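Amino Transferase (Eubacterium rectale, PDB 3ELE) probably transfers amino groups between amino acids and keto acids as a class I and II aminotransferase, using bound pyridoxal-5'-phosphate as cofactor. Local coordinates at residues 93-98 with 233-238; 100-105 with 259-264; 211-216 with 239-244. All blocks are in the same frame, centred on the assembly; numbering follows the deposited sequence.

Interaction 1 of 3, residues 93-98 with 233-238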
ATOM      1  N   HIS A  93      -7.383  11.366  25.298  1.00 31.86           N
ATOM      2  CA  HIS A  93      -7.095  12.785  25.031  1.00 32.24           C
ATOM      3  C   HIS A  93      -8.223  13.791  25.256  1.00 33.03           C
ATOM      4  O   HIS A  93      -7.969  15.016  25.262  1.00 34.61           O
ATOM      5  CB  HIS A  93      -6.582  12.902  23.599  1.00 32.29           C
ATOM      6  CG  HIS A  93      -5.410  12.017  23.329  1.00 30.08           C
ATOM      7  ND1 HIS A  93      -4.168  12.247  23.882  1.00 30.40           N
ATOM      8  CD2 HIS A  93      -5.298  10.887  22.595  1.00 31.57           C
ATOM      9  CE1 HIS A  93      -3.339  11.293  23.493  1.00 30.04           C
ATOM     10  NE2 HIS A  93      -4.000  10.461  22.706  1.00 31.04           N
ATOM     11  N   GLY A  94      -9.444  13.310  25.472  1.00 30.96           N
ATOM     12  CA  GLY A  94     -10.587  14.201  25.656  1.00 31.99           C
ATOM     13  C   GLY A  94     -11.105  14.840  24.384  1.00 31.91           C
ATOM     14  O   GLY A  94     -11.812  15.841  24.427  1.00 31.47           O
ATOM     15  N   THR A  95     -10.774  14.213  23.258  1.00 32.72           N
ATOM     16  CA  THR A  95     -11.226  14.587  21.939  1.00 32.19           C
ATOM     17  C   THR A  95     -12.675  14.054  21.755  1.00 31.77           C
ATOM     18  O   THR A  95     -13.231  13.409  22.672  1.00 29.85           O
ATOM     19  CB  THR A  95     -10.242  14.040  20.872  1.00 32.19           C
ATOM     20  OG1 THR A  95      -9.998  12.642  21.109  1.00 33.26           O
ATOM     21  CG2 THR A  95      -8.942  14.777  20.956  1.00 29.57           C
ATOM     22  N   HIS A  96     -13.275  14.349  20.594  1.00 30.81           N
ATOM     23  CA  HIS A  96     -14.671  13.962  20.274  1.00 32.52           C
ATOM     24  C   HIS A  96     -14.797  13.365  18.863  1.00 32.52           C
ATOM     25  O   HIS A  96     -15.757  13.656  18.125  1.00 31.03           O
ATOM     26  CB  HIS A  96     -15.617  15.176  20.455  1.00 33.96           C
ATOM     27  CG  HIS A  96     -15.200  16.380  19.670  1.00 34.81           C
ATOM     28  ND1 HIS A  96     -14.323  17.316  20.173  1.00 35.53           N
ATOM     29  CD2 HIS A  96     -15.499  16.778  18.409  1.00 38.93           C
ATOM     30  CE1 HIS A  96     -14.113  18.251  19.260  1.00 40.29           C
ATOM     31  NE2 HIS A  96     -14.808  17.942  18.178  1.00 40.55           N
ATOM     32  N   PHE A  97     -13.845  12.495  18.513  1.00 31.64           N
ATOM     33  CA  PHE A  97     -13.848  11.836  17.207  1.00 31.28           C
ATOM     34  C   PHE A  97     -14.909  10.730  17.147  1.00 31.27           C
ATOM     35  O   PHE A  97     -15.354  10.211  18.171  1.00 29.84           O
ATOM     36  CB  PHE A  97     -12.491  11.172  16.884  1.00 30.66           C
ATOM     37  CG  PHE A  97     -11.324  12.096  16.963  1.00 27.50           C
ATOM     38  CD1 PHE A  97     -11.257  13.205  16.129  1.00 31.46           C
ATOM     39  CD2 PHE A  97     -10.270  11.853  17.851  1.00 32.93           C
ATOM     40  CE1 PHE A  97     -10.192  14.066  16.190  1.00 31.35           C
ATOM     41  CE2 PHE A  97      -9.177  12.711  17.910  1.00 31.31           C
ATOM     42  CZ  PHE A  97      -9.145  13.819  17.073  1.00 30.38           C
ATOM     43  N   ASN A  98     -15.314  10.405  15.922  1.00 32.15           N
ATOM     44  CA  ASN A  98     -16.185   9.258  15.647  1.00 32.07           C
ATOM     45  C   ASN A  98     -15.473   8.393  14.601  1.00 30.24           C
ATOM     46  O   ASN A  98     -14.419   8.779  14.104  1.00 29.27           O
ATOM     47  CB  ASN A  98     -17.608   9.712  15.250  1.00 33.20           C
ATOM     48  CG  ASN A  98     -17.645  10.542  13.988  1.00 36.72           C
ATOM     49  OD1 ASN A  98     -17.059  10.182  12.961  1.00 37.89           O
ATOM     50  ND2 ASN A  98     -18.378  11.648  14.040  1.00 46.93           N
ATOM     51  N   VAL A 233      -2.178  17.053  19.158  1.00 29.68           N
ATOM     52  CA  VAL A 233      -2.090  18.295  18.351  1.00 30.35           C
ATOM     53  C   VAL A 233      -3.407  18.860  17.811  1.00 30.20           C
ATOM     54  O   VAL A 233      -3.533  20.089  17.659  1.00 31.06           O
ATOM     55  CB  VAL A 233      -1.062  18.127  17.195  1.00 30.78           C
ATOM     56  CG1 VAL A 233      -0.858  19.443  16.413  1.00 29.33           C
ATOM     57  CG2 VAL A 233       0.280  17.648  17.744  1.00 29.86           C
ATOM     58  N   THR A 234      -4.379  17.978  17.557  1.00 30.41           N
ATOM     59  CA  THR A 234      -5.689  18.376  17.006  1.00 31.70           C
ATOM     60  C   THR A 234      -6.439  19.303  17.942  1.00 32.11           C
ATOM     61  O   THR A 234      -7.250  20.110  17.486  1.00 31.76           O
ATOM     62  CB  THR A 234      -6.587  17.155  16.638  1.00 31.92           C
ATOM     63  OG1 THR A 234      -6.987  16.457  17.825  1.00 36.12           O
ATOM     64  CG2 THR A 234      -5.836  16.204  15.653  1.00 26.08           C
ATOM     65  N   LYS A 235      -6.147  19.176  19.248  1.00 32.13           N
ATOM     66  CA  LYS A 235      -6.733  20.031  20.273  1.00 32.30           C
ATOM     67  C   LYS A 235      -6.208  21.459  20.272  1.00 32.58           C
ATOM     68  O   LYS A 235      -6.856  22.333  20.850  1.00 32.47           O
ATOM     69  CB  LYS A 235      -6.504  19.444  21.663  1.00 31.18           C
ATOM     70  CG  LYS A 235      -7.070  18.041  21.826  1.00 33.28           C
ATOM     71  CD  LYS A 235      -7.487  17.757  23.292  1.00 39.60           C
ATOM     72  CE  LYS A 235      -6.353  17.889  24.272  1.00 41.75           C
ATOM     73  NZ  LYS A 235      -6.761  17.421  25.634  1.00 44.09           N
ATOM     74  N   TYR A 236      -5.031  21.670  19.676  1.00 32.72           N
ATOM     75  CA  TYR A 236      -4.344  22.971  19.623  1.00 33.55           C
ATOM     76  C   TYR A 236      -4.453  23.694  18.276  1.00 33.76           C
ATOM     77  O   TYR A 236      -4.354  24.922  18.218  1.00 34.33           O
ATOM     78  CB  TYR A 236      -2.863  22.747  19.975  1.00 34.26           C
ATOM     79  CG  TYR A 236      -2.663  22.212  21.381  1.00 37.00           C
ATOM     80  CD1 TYR A 236      -2.685  20.830  21.640  1.00 34.89           C
ATOM     81  CD2 TYR A 236      -2.473  23.089  22.467  1.00 38.78           C
ATOM     82  CE1 TYR A 236      -2.517  20.326  22.941  1.00 33.71           C
ATOM     83  CE2 TYR A 236      -2.312  22.597  23.776  1.00 38.19           C
ATOM     84  CZ  TYR A 236      -2.331  21.218  24.001  1.00 36.13           C
ATOM     85  OH  TYR A 236      -2.184  20.738  25.276  1.00 39.57           O
ATOM     86  N   TYR A 237      -4.610  22.924  17.196  1.00 34.01           N
ATOM     87  CA  TYR A 237      -4.675  23.442  15.859  1.00 34.09           C
ATOM     88  C   TYR A 237      -5.770  22.698  15.080  1.00 33.82           C
ATOM     89  O   TYR A 237      -5.774  21.465  15.006  1.00 33.23           O
ATOM     90  CB  TYR A 237      -3.294  23.290  15.204  1.00 34.86           C
ATOM     91  CG  TYR A 237      -3.154  24.063  13.911  1.00 35.50           C
ATOM     92  CD1 TYR A 237      -3.149  25.459  13.918  1.00 32.18           C
ATOM     93  CD2 TYR A 237      -2.994  23.412  12.688  1.00 33.74           C
ATOM     94  CE1 TYR A 237      -3.022  26.199  12.736  1.00 33.92           C
ATOM     95  CE2 TYR A 237      -2.872  24.156  11.487  1.00 35.33           C
ATOM     96  CZ  TYR A 237      -2.881  25.541  11.524  1.00 31.64           C
ATOM     97  OH  TYR A 237      -2.762  26.275  10.370  1.00 33.55           O
ATOM     98  N   ASP A 238      -6.697  23.459  14.512  1.00 33.13           N
ATOM     99  CA  ASP A 238      -7.845  22.884  13.806  1.00 33.12           C
ATOM    100  C   ASP A 238      -7.443  22.059  12.579  1.00 32.76           C
ATOM    101  O   ASP A 238      -7.787  20.879  12.496  1.00 34.09           O
ATOM    102  CB  ASP A 238      -8.855  23.980  13.446  1.00 32.60           C
ATOM    103  CG  ASP A 238      -9.652  24.479  14.644  1.00 33.66           C
ATOM    104  OD1 ASP A 238      -9.642  23.863  15.736  1.00 35.59           O
ATOM    105  OD2 ASP A 238     -10.324  25.499  14.472  1.00 33.41           O
TER
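The polar part of this contact is a single hydrogen bond, in which K235 NZ donates to H93 O at 2.7 Å. The ammonium group approaches nearly in line with the carbonyl, with a C=O...N angle of 163°. H93 is the last residue of helix 79-93, and G94 leaves helical geometry with a positive phi of 76°. The bend of K235 at chi3 (-59°) keeps CE as near H93 O as CD is, both 3.4 Å from it, and NZ beyond makes the bond.

The apolar part lies along the root of the same lysine. The T95 methyl CG2 rests against K235 CG at 3.9 Å, the two side chains crossing at about a right angle. T95 OG1 takes no part in this: it bonds to N90 of the helix.

A third kind of meeting joins F97 to T234. The two side chains come tip to tip, and T234 OG1 sits 3.5 Å from F97 CZ, at the ring edge and near the ring plane. This is an edge contact between an aromatic carbon and a hydroxyl oxygen. F97 also packs on F232, whose ring stacks with that of H93.

One bond from an ammonium group to a carbonyl, at the protein surface, and a few light touches thus join the helix end to the 3-10 segment 233-235. A positive group beside the C-terminal carbonyl would probably be favoured by the helix dipole.

Interaction 2 of 3, residues 100-105 with 259-264; sequences DNLYMT and YVLVPD
L102 lays its methyl CD1 over one face of the Y259 ring, a CH-pi contact with CD1 3.8 Å from the ring centroid and 25° off the normal. Y259 CG stands between its own backbone N and carbonyl carbon (chi1 61°), which puts CG 3.7 Å from L102 CD1. The other branch, L102 CD2, meets L261 CD1 at 3.8 Å, while selenomethionine M104 brings SE to 4.1 Å from Y259 CB. These four residues share one face of the sheet; helix 79-93 packs against L102, M104 and Y259. On the opposite face V260 touches helix 108-119, and Y103 touches both that helix and helix 269-282.

Between the faces, Y103 and V260 form the antiparallel hydrogen-bonded pair: Y103 N gives to V260 O at 2.9 Å, and V260 N to Y103 O. Beyond the strand end, V262 N continues the pattern with N101 O at 2.7 Å.

The polar edge belongs to N101. Its ND2 donates to V262 O at 2.7 Å, close to the amide plane, and to D264 OD1 at 2.7 Å, meeting this oxygen from above the carboxylate plane (49° out of it). N101 OD1 accepts from N98 N. K269, whose NZ bonds to D100 O, also packs on D264.

With both ends of the amide engaged, its rotation is fixed, and it ties N101 to V262 and D264 just past the end of the strand.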
ATOM      1  N   ASP A 100     -15.963   7.932  11.494  1.00 30.38           N
ATOM      2  CA  ASP A 100     -15.774   8.642  10.220  1.00 31.37           C
ATOM      3  C   ASP A 100     -14.649   9.687  10.175  1.00 31.00           C
ATOM      4  O   ASP A 100     -14.435  10.289   9.131  1.00 31.74           O
ATOM      5  CB  ASP A 100     -17.104   9.260   9.743  1.00 31.00           C
ATOM      6  CG  ASP A 100     -18.157   8.212   9.432  1.00 36.22           C
ATOM      7  OD1 ASP A 100     -17.798   7.067   9.087  1.00 37.52           O
ATOM      8  OD2 ASP A 100     -19.356   8.536   9.519  1.00 41.98           O
ATOM      9  N   ASN A 101     -13.974   9.933  11.300  1.00 31.31           N
ATOM     10  CA  ASN A 101     -12.796  10.787  11.336  1.00 32.90           C
ATOM     11  C   ASN A 101     -11.525   9.973  10.972  1.00 32.85           C
ATOM     12  O   ASN A 101     -10.468  10.575  10.788  1.00 32.45           O
ATOM     13  CB  ASN A 101     -12.628  11.439  12.735  1.00 34.91           C
ATOM     14  CG  ASN A 101     -13.641  12.542  13.009  1.00 33.95           C
ATOM     15  OD1 ASN A 101     -14.463  12.429  13.906  1.00 33.32           O
ATOM     16  ND2 ASN A 101     -13.582  13.606  12.240  1.00 27.78           N
ATOM     17  N   LEU A 102     -11.631   8.637  10.856  1.00 32.45           N
ATOM     18  CA  LEU A 102     -10.477   7.749  10.601  1.00 32.35           C
ATOM     19  C   LEU A 102     -10.475   7.157   9.205  1.00 32.84           C
ATOM     20  O   LEU A 102     -11.548   6.943   8.624  1.00 33.04           O
ATOM     21  CB  LEU A 102     -10.440   6.600  11.621  1.00 33.00           C
ATOM     22  CG  LEU A 102      -9.926   6.832  13.049  1.00 33.68           C
ATOM     23  CD1 LEU A 102      -8.461   7.282  12.991  1.00 31.75           C
ATOM     24  CD2 LEU A 102     -10.766   7.814  13.834  1.00 35.52           C
ATOM     25  N   TYR A 103      -9.270   6.933   8.669  1.00 31.55           N
ATOM     26  CA  TYR A 103      -9.064   6.224   7.390  1.00 31.99           C
ATOM     27  C   TYR A 103      -7.941   5.229   7.661  1.00 32.60           C
ATOM     28  O   TYR A 103      -6.828   5.657   7.946  1.00 33.33           O
ATOM     29  CB  TYR A 103      -8.707   7.206   6.269  1.00 31.39           C
ATOM     30  CG  TYR A 103      -8.521   6.576   4.908  1.00 30.92           C
ATOM     31  CD1 TYR A 103      -7.310   6.003   4.549  1.00 32.76           C
ATOM     32  CD2 TYR A 103      -9.537   6.562   3.972  1.00 29.46           C
ATOM     33  CE1 TYR A 103      -7.115   5.414   3.311  1.00 30.31           C
ATOM     34  CE2 TYR A 103      -9.355   5.971   2.734  1.00 31.44           C
ATOM     35  CZ  TYR A 103      -8.136   5.405   2.403  1.00 30.36           C
ATOM     36  OH  TYR A 103      -7.916   4.813   1.173  1.00 32.27           O
HETATM   37  N   MSE A 104      -8.224   3.929   7.580  1.00 31.29           N
HETATM   38  CA  MSE A 104      -7.234   2.896   7.897  1.00 33.00           C
HETATM   39  C   MSE A 104      -6.251   2.735   6.735  1.00 33.71           C
HETATM   40  O   MSE A 104      -6.664   2.610   5.586  1.00 33.13           O
HETATM   41  CB  MSE A 104      -7.887   1.552   8.237  1.00 31.96           C
HETATM   42  CG  MSE A 104      -8.941   1.620   9.369  1.00 31.40           C
HETATM   43 SE   MSE A 104      -8.336   2.482  10.981  0.75 30.80          SE
HETATM   44  CE  MSE A 104      -6.981   1.203  11.499  1.00 27.13           C
ATOM     45  N   THR A 105      -4.962   2.735   7.070  1.00 33.21           N
ATOM     46  CA  THR A 105      -3.878   2.699   6.090  1.00 34.43           C
ATOM     47  C   THR A 105      -2.925   1.535   6.342  1.00 34.22           C
ATOM     48  O   THR A 105      -3.001   0.859   7.363  1.00 32.91           O
ATOM     49  CB  THR A 105      -3.065   4.018   6.103  1.00 34.36           C
ATOM     50  OG1 THR A 105      -2.419   4.165   7.377  1.00 36.62           O
ATOM     51  CG2 THR A 105      -3.945   5.240   5.795  1.00 34.06           C
ATOM     52  N   TYR A 259      -3.171   4.638  10.361  1.00 30.61           N
ATOM     53  CA  TYR A 259      -4.298   5.467   9.971  1.00 30.46           C
ATOM     54  C   TYR A 259      -3.926   6.904   9.714  1.00 30.56           C
ATOM     55  O   TYR A 259      -2.807   7.337  10.027  1.00 29.46           O
ATOM     56  CB  TYR A 259      -5.431   5.417  11.025  1.00 30.76           C
ATOM     57  CG  TYR A 259      -5.091   5.915  12.431  1.00 31.82           C
ATOM     58  CD1 TYR A 259      -4.988   7.294  12.717  1.00 36.80           C
ATOM     59  CD2 TYR A 259      -4.927   5.017  13.494  1.00 32.66           C
ATOM     60  CE1 TYR A 259      -4.699   7.760  14.004  1.00 35.43           C
ATOM     61  CE2 TYR A 259      -4.654   5.483  14.801  1.00 35.57           C
ATOM     62  CZ  TYR A 259      -4.545   6.856  15.038  1.00 33.72           C
ATOM     63  OH  TYR A 259      -4.266   7.331  16.300  1.00 37.41           O
ATOM     64  N   VAL A 260      -4.886   7.594   9.094  1.00 31.43           N
ATOM     65  CA  VAL A 260      -4.902   9.031   8.906  1.00 32.39           C
ATOM     66  C   VAL A 260      -6.167   9.482   9.666  1.00 31.47           C
ATOM     67  O   VAL A 260      -7.272   8.960   9.432  1.00 31.32           O
ATOM     68  CB  VAL A 260      -4.984   9.477   7.441  1.00 34.02           C
ATOM     69  CG1 VAL A 260      -5.162  11.008   7.367  1.00 33.17           C
ATOM     70  CG2 VAL A 260      -3.709   9.053   6.675  1.00 34.94           C
ATOM     71  N   LEU A 261      -5.992  10.440  10.567  1.00 29.70           N
ATOM     72  CA  LEU A 261      -7.082  10.978  11.365  1.00 30.50           C
ATOM     73  C   LEU A 261      -7.409  12.348  10.793  1.00 29.95           C
ATOM     74  O   LEU A 261      -6.515  13.208  10.720  1.00 30.22           O
ATOM     75  CB  LEU A 261      -6.631  11.076  12.815  1.00 30.44           C
ATOM     76  CG  LEU A 261      -7.512  11.715  13.876  1.00 32.04           C
ATOM     77  CD1 LEU A 261      -8.864  11.069  13.951  1.00 27.55           C
ATOM     78  CD2 LEU A 261      -6.761  11.642  15.204  1.00 30.52           C
ATOM     79  N   VAL A 262      -8.662  12.530  10.361  1.00 30.99           N
ATOM     80  CA  VAL A 262      -9.162  13.807   9.777  1.00 29.94           C
ATOM     81  C   VAL A 262     -10.237  14.422  10.728  1.00 30.50           C
ATOM     82  O   VAL A 262     -11.414  14.056  10.631  1.00 29.86           O
ATOM     83  CB  VAL A 262      -9.744  13.602   8.353  1.00 30.16           C
ATOM     84  CG1 VAL A 262     -10.168  14.941   7.732  1.00 23.06           C
ATOM     85  CG2 VAL A 262      -8.726  12.932   7.430  1.00 29.39           C
ATOM     86  N   PRO A 263      -9.851  15.366  11.625  1.00 30.55           N
ATOM     87  CA  PRO A 263     -10.836  15.993  12.547  1.00 30.94           C
ATOM     88  C   PRO A 263     -11.970  16.744  11.853  1.00 31.79           C
ATOM     89  O   PRO A 263     -11.811  17.182  10.720  1.00 31.54           O
ATOM     90  CB  PRO A 263      -9.979  16.987  13.363  1.00 29.96           C
ATOM     91  CG  PRO A 263      -8.586  16.518  13.198  1.00 30.77           C
ATOM     92  CD  PRO A 263      -8.505  15.917  11.849  1.00 31.61           C
ATOM     93  N   ASP A 264     -13.095  16.890  12.545  1.00 33.92           N
ATOM     94  CA  ASP A 264     -14.220  17.670  12.042  1.00 33.78           C
ATOM     95  C   ASP A 264     -13.877  19.162  11.955  1.00 33.06           C
ATOM     96  O   ASP A 264     -14.408  19.844  11.087  1.00 32.13           O
ATOM     97  CB  ASP A 264     -15.503  17.471  12.893  1.00 35.25           C
ATOM     98  CG  ASP A 264     -16.202  16.134  12.640  1.00 40.53           C
ATOM     99  OD1 ASP A 264     -15.723  15.287  11.850  1.00 42.45           O
ATOM    100  OD2 ASP A 264     -17.273  15.932  13.255  1.00 51.08           O
TER

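Interaction 3 of 3, residues 211-216 with 239-244; sequences PIFIIA and NTLVCY
A216 O receives C243 N at 2.8 Å, the shortest of four backbone bonds between these parallel strands, with an N-H...O angle of 172°. I214 and A216 each use both N and O. A216 N donates to L241 O at 2.9 Å, L241 N donates to I214 O at 2.9 Å, and I214 N reaches N239 O at 3.0 Å.

At the start of the pair, F213, the first residue of its strand, meets N239, just ahead of the other strand. N239 CB lies over a face of the F213 ring, 4.1 Å from its centroid and 28° off the normal. The ring is carried by a CG anti to the carbonyl carbon of F213 (chi1 -75°). L241 CD1 approaches F213 CD2 at 4.1 Å, and P211 CB touches N239 ND2 at 3.6 Å. The amide oxygen OD1 of N239 is bonded to Y267 N. An alanine in place of F213 would probably leave N239 CB without the ring face it lies over and open a gap beside L241 CD1.

I214 and T240 lie side by side on one face, where T240 OG1 is bonded to Y237 O and I214 packs on helix 191-208. F213, L241 and C243 pack instead on helix 108-119, and V3 of the second subunit reaches P211 and F213. Strand 173-178 bonds to F213 and I215 on one flank, while V242 pairs with L261 of strand 258-261 on the other.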
ATOM      1  N   PRO A 211      -5.432  27.513   4.374  1.00 37.82           N
ATOM      2  CA  PRO A 211      -4.938  26.701   5.484  1.00 37.01           C
ATOM      3  C   PRO A 211      -3.548  26.088   5.292  1.00 35.88           C
ATOM      4  O   PRO A 211      -3.264  25.561   4.222  1.00 35.97           O
ATOM      5  CB  PRO A 211      -5.966  25.566   5.568  1.00 37.45           C
ATOM      6  CG  PRO A 211      -7.200  26.131   4.972  1.00 39.69           C
ATOM      7  CD  PRO A 211      -6.692  26.955   3.840  1.00 38.63           C
ATOM      8  N   ILE A 212      -2.696  26.200   6.312  1.00 34.42           N
ATOM      9  CA  ILE A 212      -1.384  25.529   6.335  1.00 31.89           C
ATOM     10  C   ILE A 212      -1.644  24.395   7.309  1.00 33.03           C
ATOM     11  O   ILE A 212      -1.896  24.636   8.494  1.00 34.97           O
ATOM     12  CB  ILE A 212      -0.238  26.416   6.849  1.00 29.77           C
ATOM     13  CG1 ILE A 212      -0.069  27.663   5.979  1.00 31.67           C
ATOM     14  CG2 ILE A 212       1.089  25.624   6.884  1.00 29.64           C
ATOM     15  CD1 ILE A 212       0.847  28.709   6.576  1.00 30.69           C
ATOM     16  N   PHE A 213      -1.619  23.165   6.814  1.00 33.60           N
ATOM     17  CA  PHE A 213      -1.840  22.002   7.671  1.00 35.10           C
ATOM     18  C   PHE A 213      -0.657  21.643   8.533  1.00 35.08           C
ATOM     19  O   PHE A 213       0.470  21.959   8.194  1.00 36.79           O
ATOM     20  CB  PHE A 213      -2.252  20.780   6.842  1.00 35.63           C
ATOM     21  CG  PHE A 213      -3.642  20.868   6.375  1.00 38.92           C
ATOM     22  CD1 PHE A 213      -3.960  21.591   5.220  1.00 39.02           C
ATOM     23  CD2 PHE A 213      -4.671  20.315   7.142  1.00 39.31           C
ATOM     24  CE1 PHE A 213      -5.282  21.726   4.824  1.00 39.66           C
ATOM     25  CE2 PHE A 213      -5.986  20.440   6.753  1.00 36.73           C
ATOM     26  CZ  PHE A 213      -6.291  21.138   5.599  1.00 38.35           C
ATOM     27  N   ILE A 214      -0.943  21.041   9.685  1.00 34.30           N
ATOM     28  CA  ILE A 214       0.067  20.369  10.495  1.00 33.28           C
ATOM     29  C   ILE A 214      -0.125  18.909  10.070  1.00 33.71           C
ATOM     30  O   ILE A 214      -1.246  18.416  10.075  1.00 32.24           O
ATOM     31  CB  ILE A 214      -0.161  20.478  12.020  1.00 33.44           C
ATOM     32  CG1 ILE A 214       0.237  21.852  12.537  1.00 32.33           C
ATOM     33  CG2 ILE A 214       0.687  19.426  12.804  1.00 30.43           C
ATOM     34  CD1 ILE A 214       0.011  22.054  14.077  1.00 33.04           C
ATOM     35  N   ILE A 215       0.948  18.259   9.627  1.00 34.75           N
ATOM     36  CA  ILE A 215       0.943  16.829   9.314  1.00 34.76           C
ATOM     37  C   ILE A 215       1.744  16.250  10.457  1.00 34.71           C
ATOM     38  O   ILE A 215       2.952  16.438  10.494  1.00 36.14           O
ATOM     39  CB  ILE A 215       1.550  16.506   7.922  1.00 35.24           C
ATOM     40  CG1 ILE A 215       0.778  17.221   6.819  1.00 36.82           C
ATOM     41  CG2 ILE A 215       1.557  15.010   7.645  1.00 32.41           C
ATOM     42  CD1 ILE A 215       1.347  18.581   6.459  1.00 45.28           C
ATOM     43  N   ALA A 216       1.053  15.599  11.407  1.00 33.62           N
ATOM     44  CA  ALA A 216       1.640  15.035  12.610  1.00 33.27           C
ATOM     45  C   ALA A 216       1.992  13.572  12.408  1.00 33.67           C
ATOM     46  O   ALA A 216       1.100  12.722  12.372  1.00 33.16           O
ATOM     47  CB  ALA A 216       0.668  15.188  13.811  1.00 32.64           C
ATOM     48  N   ASN A 239      -6.655  22.664  11.695  1.00 33.14           N
ATOM     49  CA  ASN A 239      -6.166  22.010  10.457  1.00 32.76           C
ATOM     50  C   ASN A 239      -4.951  21.113  10.713  1.00 32.12           C
ATOM     51  O   ASN A 239      -3.841  21.402  10.326  1.00 31.57           O
ATOM     52  CB  ASN A 239      -5.913  23.068   9.367  1.00 33.11           C
ATOM     53  CG  ASN A 239      -7.200  23.718   8.884  1.00 33.19           C
ATOM     54  OD1 ASN A 239      -8.135  23.030   8.509  1.00 35.11           O
ATOM     55  ND2 ASN A 239      -7.241  25.041   8.879  1.00 28.78           N
ATOM     56  N   THR A 240      -5.209  19.991  11.368  1.00 32.85           N
ATOM     57  CA  THR A 240      -4.191  19.010  11.708  1.00 31.39           C
ATOM     58  C   THR A 240      -4.645  17.671  11.174  1.00 32.92           C
ATOM     59  O   THR A 240      -5.801  17.288  11.386  1.00 34.38           O
ATOM     60  CB  THR A 240      -4.040  18.905  13.221  1.00 31.59           C
ATOM     61  OG1 THR A 240      -3.676  20.177  13.748  1.00 29.37           O
ATOM     62  CG2 THR A 240      -2.986  17.807  13.665  1.00 25.29           C
ATOM     63  N   LEU A 241      -3.737  16.997  10.465  1.00 32.33           N
ATOM     64  CA  LEU A 241      -3.897  15.628   9.989  1.00 32.33           C
ATOM     65  C   LEU A 241      -2.928  14.818  10.822  1.00 32.78           C
ATOM     66  O   LEU A 241      -1.775  15.225  10.955  1.00 35.78           O
ATOM     67  CB  LEU A 241      -3.542  15.513   8.505  1.00 31.91           C
ATOM     68  CG  LEU A 241      -4.538  16.164   7.543  1.00 31.51           C
ATOM     69  CD1 LEU A 241      -3.928  16.377   6.152  1.00 29.56           C
ATOM     70  CD2 LEU A 241      -5.820  15.314   7.485  1.00 29.66           C
ATOM     71  N   VAL A 242      -3.393  13.715  11.422  1.00 32.37           N
ATOM     72  CA  VAL A 242      -2.543  12.842  12.245  1.00 31.35           C
ATOM     73  C   VAL A 242      -2.301  11.547  11.487  1.00 31.96           C
ATOM     74  O   VAL A 242      -3.243  10.955  10.978  1.00 30.50           O
ATOM     75  CB  VAL A 242      -3.136  12.566  13.645  1.00 32.16           C
ATOM     76  CG1 VAL A 242      -2.216  11.617  14.447  1.00 30.84           C
ATOM     77  CG2 VAL A 242      -3.359  13.903  14.406  1.00 26.22           C
ATOM     78  N   CYS A 243      -1.023  11.164  11.389  1.00 32.17           N
ATOM     79  CA  CYS A 243      -0.556   9.940  10.744  1.00 32.42           C
ATOM     80  C   CYS A 243      -0.002   9.085  11.862  1.00 32.89           C
ATOM     81  O   CYS A 243       0.901   9.521  12.599  1.00 32.83           O
ATOM     82  CB  CYS A 243       0.544  10.236   9.717  1.00 31.70           C
ATOM     83  SG  CYS A 243      -0.048  11.245   8.349  1.00 33.75           S
ATOM     84  N   TYR A 244      -0.555   7.888  11.993  1.00 32.46           N
ATOM     85  CA  TYR A 244      -0.165   6.968  13.016  1.00 33.56           C
ATOM     86  C   TYR A 244      -0.008   5.563  12.426  1.00 33.90           C
ATOM     87  O   TYR A 244      -0.499   5.279  11.336  1.00 34.43           O
ATOM     88  CB  TYR A 244      -1.233   7.006  14.120  1.00 33.57           C
ATOM     89  CG  TYR A 244      -0.880   6.140  15.303  1.00 32.15           C
ATOM     90  CD1 TYR A 244       0.055   6.572  16.262  1.00 33.10           C
ATOM     91  CD2 TYR A 244      -1.409   4.845  15.425  1.00 35.25           C
ATOM     92  CE1 TYR A 244       0.413   5.759  17.331  1.00 30.71           C
ATOM     93  CE2 TYR A 244      -1.056   4.021  16.495  1.00 29.45           C
ATOM     94  CZ  TYR A 244      -0.154   4.480  17.447  1.00 31.94           C
ATOM     95  OH  TYR A 244       0.179   3.648  18.495  1.00 28.30           O
TER

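Overall arrangement
Interactions 2 and 3 are neighbouring strand pairs of one mixed sheet, their centres about 11 Å apart. The strands 258-261 and 240-245 join them, through probable hydrogen bonds from L261 N to V242 O (2.8 Å) and from Y259 N to Y244 O (2.9 Å). Interaction 1 lies about 12 Å from each, centre to centre. It touches interaction 2 where F97 CZ packs on L261 CD2 at 3.7 Å, and interaction 3 through a probable hydrogen bond between Y237 OH and I212 O (2.6 Å). Interactions 2 and 3 approach the cofactor: the side chains of T105 and C243 lie about 7 and 8 Å from pyridoxal-5'-phosphate, and pocket residues G107, D217 and S245 follow closely along the chain.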